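Local coordinates for 5-ketofructose reductase (PDB 7COK), which reduces 5-ketofructose, probably to fructose with a nicotinamide cofactor, and represents a novel class of the shikimate dehydrogenase family, at residues I9-S15 with W62-S68; N93-I97 with E261-G265; P122-V127 with L143-A149. All blocks are in the same frame, centred on the assembly; numbering follows the deposited sequence.

How the contacts relate
Two neighbouring contacts lie in one domain of this two-domain reductase, and a distant third belongs to the other. Contacts 1 and 2 have centres about 9 Å apart and share a mixed sheet: Phe-65 O of strand 64-67 lies 2.8 Å from Val-95 N of strand 94-98, probably hydrogen-bonded to it, and Trp-263 also packs against Phe-65 and Asn-66. Contact 3, in the parallel Rossmann-type sheet, has its centre about 31 Å from that of contact 1 and 25 Å from that of contact 2, yet lies within the chain loop that contact 2 closes. The structure is ligand-free; as in related shikimate dehydrogenases, the active site probably lies in the cleft between the domains.

Contact 1. Residues I9-S15 with W62-S68; sequences ILTGSFS and WVGFNCS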
loop_
_atom_site.group_PDB
_atom_site.type_symbol
_atom_site.label_atom_id
_atom_site.label_comp_id
_atom_site.label_asym_id
_atom_site.label_seq_id
_atom_site.Cartn_x
_atom_site.Cartn_y
_atom_site.Cartn_z
ATOM N N ILE A 9 4.261 5.174 6.439
ATOM C CA ILE A 9 5.001 5.680 5.280
ATOM C C ILE A 9 4.812 4.632 4.181
ATOM O O ILE A 9 4.919 3.419 4.445
ATOM C CB ILE A 9 6.509 5.862 5.604
ATOM C CG1 ILE A 9 6.744 6.926 6.702
ATOM C CG2 ILE A 9 7.300 6.131 4.319
ATOM C CD1 ILE A 9 8.101 6.890 7.391
ATOM N N LEU A 10 4.501 5.084 2.958
ATOM C CA LEU A 10 4.211 4.161 1.865
ATOM C C LEU A 10 5.302 4.204 0.820
ATOM O O LEU A 10 5.733 5.276 0.391
ATOM C CB LEU A 10 2.860 4.484 1.218
ATOM C CG LEU A 10 1.666 4.385 2.190
ATOM C CD1 LEU A 10 0.402 4.877 1.506
ATOM C CD2 LEU A 10 1.508 2.952 2.721
ATOM N N THR A 11 5.753 3.011 0.453
ATOM C CA THR A 11 6.679 2.745 -0.630
ATOM C C THR A 11 6.122 1.507 -1.344
ATOM O O THR A 11 5.148 0.901 -0.866
ATOM C CB THR A 11 8.111 2.444 -0.101
ATOM O OG1 THR A 11 8.107 1.273 0.739
ATOM C CG2 THR A 11 8.692 3.618 0.674
ATOM N N GLY A 12 6.704 1.122 -2.486
ATOM C CA GLY A 12 6.306 -0.135 -3.097
ATOM C C GLY A 12 6.945 -0.332 -4.443
ATOM O O GLY A 12 8.020 0.217 -4.700
ATOM N N SER A 13 6.253 -1.083 -5.301
ATOM C CA SER A 13 6.803 -1.502 -6.587
ATOM C C SER A 13 5.739 -1.629 -7.657
ATOM O O SER A 13 4.607 -2.009 -7.365
ATOM C CB SER A 13 7.513 -2.849 -6.406
ATOM O OG SER A 13 7.901 -3.444 -7.638
ATOM N N PHE A 14 6.121 -1.281 -8.892
ATOM C CA PHE A 14 5.274 -1.491 -10.062
ATOM C C PHE A 14 6.028 -2.439 -10.985
ATOM O O PHE A 14 7.183 -2.198 -11.354
ATOM C CB PHE A 14 5.015 -0.174 -10.794
ATOM C CG PHE A 14 4.425 0.908 -9.945
ATOM C CD1 PHE A 14 3.486 0.626 -8.915
ATOM C CD2 PHE A 14 4.749 2.254 -10.201
ATOM C CE1 PHE A 14 2.934 1.657 -8.156
ATOM C CE2 PHE A 14 4.192 3.282 -9.429
ATOM C CZ PHE A 14 3.291 2.995 -8.417
ATOM N N SER A 15 5.381 -3.545 -11.340
ATOM C CA SER A 15 5.973 -4.527 -12.247
ATOM C C SER A 15 4.874 -5.482 -12.674
ATOM O O SER A 15 3.811 -5.514 -12.063
ATOM C CB SER A 15 7.104 -5.303 -11.556
ATOM O OG SER A 15 6.608 -6.177 -10.573
ATOM N N TRP A 62 2.895 8.412 -1.410
ATOM C CA TRP A 62 4.079 7.576 -1.264
ATOM C C TRP A 62 5.367 8.403 -1.277
ATOM O O TRP A 62 5.398 9.511 -1.841
ATOM C CB TRP A 62 4.137 6.570 -2.403
ATOM C CG TRP A 62 3.013 5.532 -2.480
ATOM C CD1 TRP A 62 1.727 5.640 -2.004
ATOM C CD2 TRP A 62 3.086 4.278 -3.152
ATOM N NE1 TRP A 62 1.009 4.502 -2.295
ATOM C CE2 TRP A 62 1.800 3.660 -3.023
ATOM C CE3 TRP A 62 4.109 3.596 -3.849
ATOM C CZ2 TRP A 62 1.505 2.388 -3.570
ATOM C CZ3 TRP A 62 3.820 2.326 -4.392
ATOM C CH2 TRP A 62 2.518 1.738 -4.249
ATOM N N VAL A 63 6.428 7.861 -0.702
ATOM C CA VAL A 63 7.723 8.545 -0.710
ATOM C C VAL A 63 8.677 7.989 -1.750
ATOM O O VAL A 63 9.729 8.574 -2.034
ATOM C CB VAL A 63 8.393 8.602 0.684
ATOM C CG1 VAL A 63 7.453 9.279 1.686
ATOM C CG2 VAL A 63 8.763 7.212 1.144
ATOM N N GLY A 64 8.313 6.848 -2.324
ATOM C CA GLY A 64 9.137 6.207 -3.330
ATOM C C GLY A 64 8.528 4.935 -3.837
ATOM O O GLY A 64 7.602 4.402 -3.233
ATOM N N PHE A 65 9.060 4.461 -4.962
ATOM C CA PHE A 65 8.684 3.154 -5.480
ATOM C C PHE A 65 9.768 2.614 -6.390
ATOM O O PHE A 65 10.538 3.385 -6.926
ATOM C CB PHE A 65 7.332 3.204 -6.219
ATOM C CG PHE A 65 7.281 4.171 -7.379
ATOM C CD1 PHE A 65 7.635 3.759 -8.679
ATOM C CD2 PHE A 65 6.842 5.486 -7.179
ATOM C CE1 PHE A 65 7.557 4.663 -9.758
ATOM C CE2 PHE A 65 6.739 6.380 -8.264
ATOM C CZ PHE A 65 7.107 5.972 -9.544
ATOM N N ASN A 66 9.826 1.287 -6.517
ATOM C CA ASN A 66 10.617 0.611 -7.552
ATOM C C ASN A 66 9.826 0.339 -8.790
ATOM O O ASN A 66 8.595 0.213 -8.743
ATOM C CB ASN A 66 11.127 -0.728 -7.013
ATOM C CG ASN A 66 12.104 -0.554 -5.877
ATOM O OD1 ASN A 66 11.926 -1.142 -4.811
ATOM N ND2 ASN A 66 13.103 0.306 -6.070
ATOM N N CYS A 67 10.560 0.245 -9.893
ATOM C CA CYS A 67 10.033 -0.304 -11.136
ATOM C C CYS A 67 10.884 -1.488 -11.522
ATOM O O CYS A 67 12.120 -1.435 -11.455
ATOM C CB CYS A 67 10.137 0.719 -12.243
ATOM S SG CYS A 67 8.995 2.080 -12.064
ATOM N N SER A 68 10.218 -2.578 -11.881
ATOM C CA SER A 68 10.896 -3.755 -12.428
ATOM C C SER A 68 10.316 -3.997 -13.814
ATOM O O SER A 68 9.526 -3.171 -14.300
ATOM C CB SER A 68 10.696 -4.972 -11.511
ATOM O OG SER A 68 11.156 -4.726 -10.199
#
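Leu-10 to Ser-15 run beside Trp-62 to Ser-68 as parallel neighbours; the axes of strands 9-15 and 64-67 approach to 4.4 Å at an angle of 21°. Val-63 N donates to Leu-10 O and Asn-66 N to Gly-12 O at 2.8 Å; Phe-14 then bonds through both its N and its O, to Asn-66 O and Ser-68 N. The register steps over Val-63: Leu-10 lies nearest Trp-62, but Thr-11 nearest Gly-64.

Ser-13 and Asn-66 point to one face of the sheet, Phe-14 and Cys-67 to the other. Near the start of the pairing, Leu-10 lays CB over the five-membered ring of Trp-62, a CH-pi contact 3.9 Å from the centroid and 23° off the normal. The far end of the indole slides under the backbone, bringing CZ3 to 3.7 Å from Gly-12 CA; a beta carbon at this glycine would collide with it. Trp-62 NE1 is buried without a hydrogen-bond partner. The Phe-14 ring meets two aromatics obliquely: CE1 approaches Trp-62 CZ3 at 3.9 Å, while CE2 stands 3.5 Å above the centre of the Phe-65 ring. With CG of Phe-65 held between its backbone N and carbonyl carbon (chi1 58°), that ring receives Phe-14 on a face and Cys-67 SG at its edge. Val-63 CG2 packs 3.7 Å from Ile-9 CG2 and also touches Thr-11 CG2.

Helix 50-59 packs on the aromatic cluster through Ala-53, Val-54 and Ala-57, joined by Met-60 of the second subunit. Strand 38-44 extends the sheet beside 9-15, where Thr-11 OG1 bonds to Arg-39 O, and helix 248-264 covers the face that carries Thr-11 and Asn-66.

Contact 2. Residues N93-I97 with E261-G265; sequences NCVAI and EIWLG
Cys-94 meets Trp-263 through its sulfur, at the point where strand 94-98 comes under the last turn of helix 248-264. A classic beta bulge, with Asn-93 and Cys-94 both facing His-105, begins the strand. With SG swung anti to the backbone N (chi1 179°), the thiol reaches out to the pyrrole part of the indole, SG lying 3.5 Å from Trp-263 NE1. It is an oblique sulfur-aromatic contact: the sulfur is 4.3 Å from the centroid of the five-membered ring and 47° off its normal, and Ile-262 CD1 comes near the same sulfur.

Val-95 turns its side chain away from the helix, but its carbonyl does the opposite. Val-95 O accepts a weak, bent hydrogen bond from Trp-263 NE1, 3.0 Å long with an angle of only 121° at the hydrogen. Ala-96 follows, its CA 4.1 Å from Trp-263 CD1 and its CB 3.9 Å from Ile-262 CG2.

The indole as a whole spans strands 9-15, 64-67 and 94-98, three neighbours in the sheet. The contact thus joins a helix from the C-terminal part of the sequence to the sheet of the substrate-binding domain.

Chemically, the indole N-H is buried against a carbonyl oxygen and a thiol sulfur. The bent, weak bond that it makes across these segments suggests that packing, probably more than hydrogen bonding, holds the ring in place.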
loop_
_atom_site.group_PDB
_atom_site.type_symbol
_atom_site.label_atom_id
_atom_site.label_comp_id
_atom_site.label_asym_id
_atom_site.label_seq_id
_atom_site.Cartn_x
_atom_site.Cartn_y
_atom_site.Cartn_z
ATOM N N ASN A 93 14.979 2.158 -12.011
ATOM C CA ASN A 93 14.346 1.139 -11.200
ATOM C C ASN A 93 13.976 1.642 -9.805
ATOM O O ASN A 93 13.398 0.884 -9.063
ATOM C CB ASN A 93 15.242 -0.094 -11.065
ATOM C CG ASN A 93 16.465 0.181 -10.208
ATOM O OD1 ASN A 93 17.297 0.998 -10.563
ATOM N ND2 ASN A 93 16.569 -0.488 -9.083
ATOM N N CYS A 94 14.333 2.880 -9.450
ATOM C CA CYS A 94 14.084 3.415 -8.117
ATOM C C CYS A 94 13.709 4.874 -8.247
ATOM O O CYS A 94 14.515 5.702 -8.711
ATOM C CB CYS A 94 15.343 3.276 -7.283
ATOM S SG CYS A 94 15.203 3.943 -5.590
ATOM N N VAL A 95 12.485 5.178 -7.856
ATOM C CA VAL A 95 11.946 6.539 -7.958
ATOM C C VAL A 95 11.719 7.087 -6.567
ATOM O O VAL A 95 11.109 6.434 -5.740
ATOM C CB VAL A 95 10.624 6.579 -8.784
ATOM C CG1 VAL A 95 10.026 8.005 -8.824
ATOM C CG2 VAL A 95 10.865 6.059 -10.198
ATOM N N ALA A 96 12.208 8.296 -6.314
ATOM C CA ALA A 96 11.898 9.018 -5.096
ATOM C C ALA A 96 10.848 10.055 -5.408
ATOM O O ALA A 96 10.867 10.637 -6.506
ATOM C CB ALA A 96 13.131 9.712 -4.558
ATOM N N ILE A 97 9.928 10.258 -4.464
ATOM C CA ILE A 97 8.916 11.296 -4.514
ATOM C C ILE A 97 9.254 12.306 -3.413
ATOM O O ILE A 97 9.178 12.002 -2.212
ATOM C CB ILE A 97 7.461 10.770 -4.384
ATOM C CG1 ILE A 97 7.230 9.561 -5.313
ATOM C CG2 ILE A 97 6.467 11.896 -4.667
ATOM C CD1 ILE A 97 5.832 8.953 -5.274
ATOM N N GLU A 261 17.621 4.233 1.594
ATOM C CA GLU A 261 18.371 5.461 1.874
ATOM C C GLU A 261 17.884 6.626 1.017
ATOM O O GLU A 261 17.685 7.722 1.536
ATOM C CB GLU A 261 19.880 5.265 1.734
ATOM C CG GLU A 261 20.506 4.431 2.834
ATOM C CD GLU A 261 21.966 4.106 2.563
ATOM O OE1 GLU A 261 22.441 4.185 1.396
ATOM O OE2 GLU A 261 22.657 3.758 3.539
ATOM N N ILE A 262 17.660 6.368 -0.268
ATOM C CA ILE A 262 17.144 7.394 -1.198
ATOM C C ILE A 262 15.751 7.841 -0.773
ATOM O O ILE A 262 15.456 9.029 -0.771
ATOM C CB ILE A 262 17.179 6.896 -2.666
ATOM C CG1 ILE A 262 18.640 6.809 -3.154
ATOM C CG2 ILE A 262 16.373 7.808 -3.602
ATOM C CD1 ILE A 262 18.845 6.045 -4.454
ATOM N N TRP A 263 14.895 6.889 -0.434
ATOM C CA TRP A 263 13.502 7.195 -0.098
ATOM C C TRP A 263 13.283 7.880 1.237
ATOM O O TRP A 263 12.431 8.791 1.358
ATOM C CB TRP A 263 12.676 5.912 -0.090
ATOM C CG TRP A 263 12.548 5.244 -1.417
ATOM C CD1 TRP A 263 12.695 5.809 -2.656
ATOM C CD2 TRP A 263 12.137 3.904 -1.634
ATOM N NE1 TRP A 263 12.459 4.869 -3.628
ATOM C CE2 TRP A 263 12.096 3.694 -3.027
ATOM C CE3 TRP A 263 11.833 2.838 -0.779
ATOM C CZ2 TRP A 263 11.750 2.455 -3.590
ATOM C CZ3 TRP A 263 11.485 1.622 -1.321
ATOM C CH2 TRP A 263 11.447 1.433 -2.726
ATOM N N LEU A 264 14.014 7.423 2.254
ATOM C CA LEU A 264 13.643 7.736 3.640
ATOM C C LEU A 264 14.767 8.233 4.509
ATOM O O LEU A 264 14.541 8.559 5.681
ATOM C CB LEU A 264 13.027 6.507 4.310
ATOM C CG LEU A 264 11.586 6.237 3.908
ATOM C CD1 LEU A 264 11.197 4.855 4.386
ATOM C CD2 LEU A 264 10.666 7.319 4.462
ATOM N N GLY A 265 15.982 8.271 3.974
ATOM C CA GLY A 265 17.143 8.710 4.745
ATOM C C GLY A 265 17.520 7.811 5.913
ATOM O O GLY A 265 18.115 8.292 6.868
#

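Contact 3. Residues P122-V127 with L143-A149; sequences PAGKRV and LALAGAA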
loop_
_atom_site.group_PDB
_atom_site.type_symbol
_atom_site.label_atom_id
_atom_site.label_comp_id
_atom_site.label_asym_id
_atom_site.label_seq_id
_atom_site.Cartn_x
_atom_site.Cartn_y
_atom_site.Cartn_z
ATOM N N PRO A 122 36.992 0.504 -6.811
ATOM C CA PRO A 122 36.911 0.308 -8.258
ATOM C C PRO A 122 37.846 1.210 -9.061
ATOM O O PRO A 122 38.115 0.912 -10.223
ATOM C CB PRO A 122 35.460 0.681 -8.578
ATOM C CG PRO A 122 35.044 1.586 -7.473
ATOM C CD PRO A 122 35.721 1.027 -6.263
ATOM N N ALA A 123 38.331 2.296 -8.450
ATOM C CA ALA A 123 39.040 3.329 -9.205
ATOM C C ALA A 123 40.363 2.771 -9.734
ATOM O O ALA A 123 41.125 2.167 -8.982
ATOM C CB ALA A 123 39.265 4.568 -8.348
ATOM N N GLY A 124 40.583 2.921 -11.043
ATOM C CA GLY A 124 41.817 2.464 -11.682
ATOM C C GLY A 124 41.875 0.979 -11.994
ATOM O O GLY A 124 42.872 0.515 -12.509
ATOM N N LYS A 125 40.813 0.243 -11.682
ATOM C CA LYS A 125 40.793 -1.205 -11.855
ATOM C C LYS A 125 40.452 -1.642 -13.269
ATOM O O LYS A 125 39.781 -0.919 -14.015
ATOM C CB LYS A 125 39.809 -1.863 -10.863
ATOM C CG LYS A 125 40.132 -1.698 -9.378
ATOM C CD LYS A 125 41.519 -2.229 -9.051
ATOM C CE LYS A 125 41.558 -2.922 -7.705
ATOM N NZ LYS A 125 41.509 -1.913 -6.627
ATOM N N ARG A 126 40.952 -2.826 -13.618
ATOM C CA ARG A 126 40.626 -3.481 -14.877
ATOM C C ARG A 126 39.646 -4.611 -14.603
ATOM O O ARG A 126 39.896 -5.515 -13.790
ATOM C CB ARG A 126 41.887 -3.979 -15.568
ATOM C CG ARG A 126 42.879 -2.850 -15.768
ATOM C CD ARG A 126 44.128 -3.295 -16.498
ATOM N NE ARG A 126 43.863 -3.742 -17.870
ATOM C CZ ARG A 126 43.809 -2.959 -18.949
ATOM N NH1 ARG A 126 43.567 -3.512 -20.132
ATOM N NH2 ARG A 126 43.985 -1.644 -18.857
ATOM N N VAL A 127 38.503 -4.533 -15.282
ATOM C CA VAL A 127 37.326 -5.336 -14.969
ATOM C C VAL A 127 36.871 -6.156 -16.177
ATOM O O VAL A 127 36.881 -5.653 -17.308
ATOM C CB VAL A 127 36.133 -4.440 -14.573
ATOM C CG1 VAL A 127 34.930 -5.275 -14.145
ATOM C CG2 VAL A 127 36.493 -3.454 -13.460
ATOM N N LEU A 143 30.667 1.225 -12.548
ATOM C CA LEU A 143 32.113 1.074 -12.414
ATOM C C LEU A 143 32.871 2.199 -13.111
ATOM O O LEU A 143 33.836 2.744 -12.553
ATOM C CB LEU A 143 32.535 -0.281 -12.991
ATOM C CG LEU A 143 32.399 -1.526 -12.121
ATOM C CD1 LEU A 143 32.436 -2.709 -13.050
ATOM C CD2 LEU A 143 33.559 -1.611 -11.147
ATOM N N ALA A 144 32.439 2.536 -14.331
ATOM C CA ALA A 144 33.028 3.621 -15.102
ATOM C C ALA A 144 32.901 4.952 -14.379
ATOM O O ALA A 144 33.892 5.657 -14.247
ATOM C CB ALA A 144 32.396 3.689 -16.479
ATOM N N LEU A 145 31.698 5.281 -13.880
ATOM C CA LEU A 145 31.498 6.516 -13.090
ATOM C C LEU A 145 32.282 6.524 -11.784
ATOM O O LEU A 145 32.643 7.595 -11.269
ATOM C CB LEU A 145 30.007 6.793 -12.843
ATOM C CG LEU A 145 29.140 7.036 -14.081
ATOM C CD1 LEU A 145 27.706 7.233 -13.610
ATOM C CD2 LEU A 145 29.628 8.195 -14.953
ATOM N N ALA A 146 32.587 5.339 -11.260
ATOM C CA ALA A 146 33.352 5.221 -10.034
ATOM C C ALA A 146 34.865 5.158 -10.271
ATOM O O ALA A 146 35.626 4.851 -9.333
ATOM C CB ALA A 146 32.895 4.002 -9.264
ATOM N N GLY A 147 35.283 5.376 -11.520
ATOM C CA GLY A 147 36.695 5.514 -11.852
ATOM C C GLY A 147 37.441 4.297 -12.343
ATOM O O GLY A 147 38.674 4.340 -12.437
ATOM N N ALA A 148 36.741 3.208 -12.692
ATOM C CA ALA A 148 37.437 2.049 -13.271
ATOM C C ALA A 148 38.213 2.436 -14.533
ATOM O O ALA A 148 37.784 3.308 -15.294
ATOM C CB ALA A 148 36.479 0.899 -13.543
ATOM N N ALA A 149 39.360 1.804 -14.734
ATOM C CA ALA A 149 40.210 2.155 -15.886
ATOM C C ALA A 149 39.765 1.490 -17.193
ATOM O O ALA A 149 39.774 2.122 -18.268
ATOM C CB ALA A 149 41.670 1.837 -15.587
#
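Gly-124 N approaches the peptide carbonyl of Gly-147 from above, 45° out of its plane, and donates to Gly-147 O at 2.8 Å. At the second carbonyl the donor stays nearer the plane: Ala-149 N reaches Lys-125 O tilted 22° from it. At the proline ring of Pro-122, the rim atoms do the touching, CG against Ala-146 CB at 3.7 Å and CB against Leu-143 CD2. The two hydrogen bonds and this packing join two corners of a beta-alpha-beta unit, strand 126-130, helix 134-145 and strand 150-155, in the Rossmann-type domain.

Both corners turn on a glycine. Residues Pro-122 to Lys-125 make a type II turn with Gly-124 at positive phi, leading into the first strand; Gly-147, also at positive phi, is the C-prime residue of a Schellman motif, where Ala-148 N returns to Leu-143 O at 2.9 Å and ends the helix. A beta carbon on Gly-147 would press tightly against Ala-123 CB.

Below the turns the contact becomes apolar. Val-127, its CG1 anti to the backbone N (chi1 -176°), meets Leu-143 tip to tip, CG1 to CD1 at 3.7 Å. The other Leu-143 methyl serves Pro-122, so the leucine bridges strand and turn; an alanine at this position would probably leave both Val-127 and Pro-122 facing a gap. Leu-116 of helix 110-117 packs on Pro-122 and Leu-143 as well, while Lys-125 sends NZ to Thr-120 OG1.

Between the two hydrogen bonds, Ala-148 CA lies 3.3 Å from Pro-122 O in a CA-H...O contact.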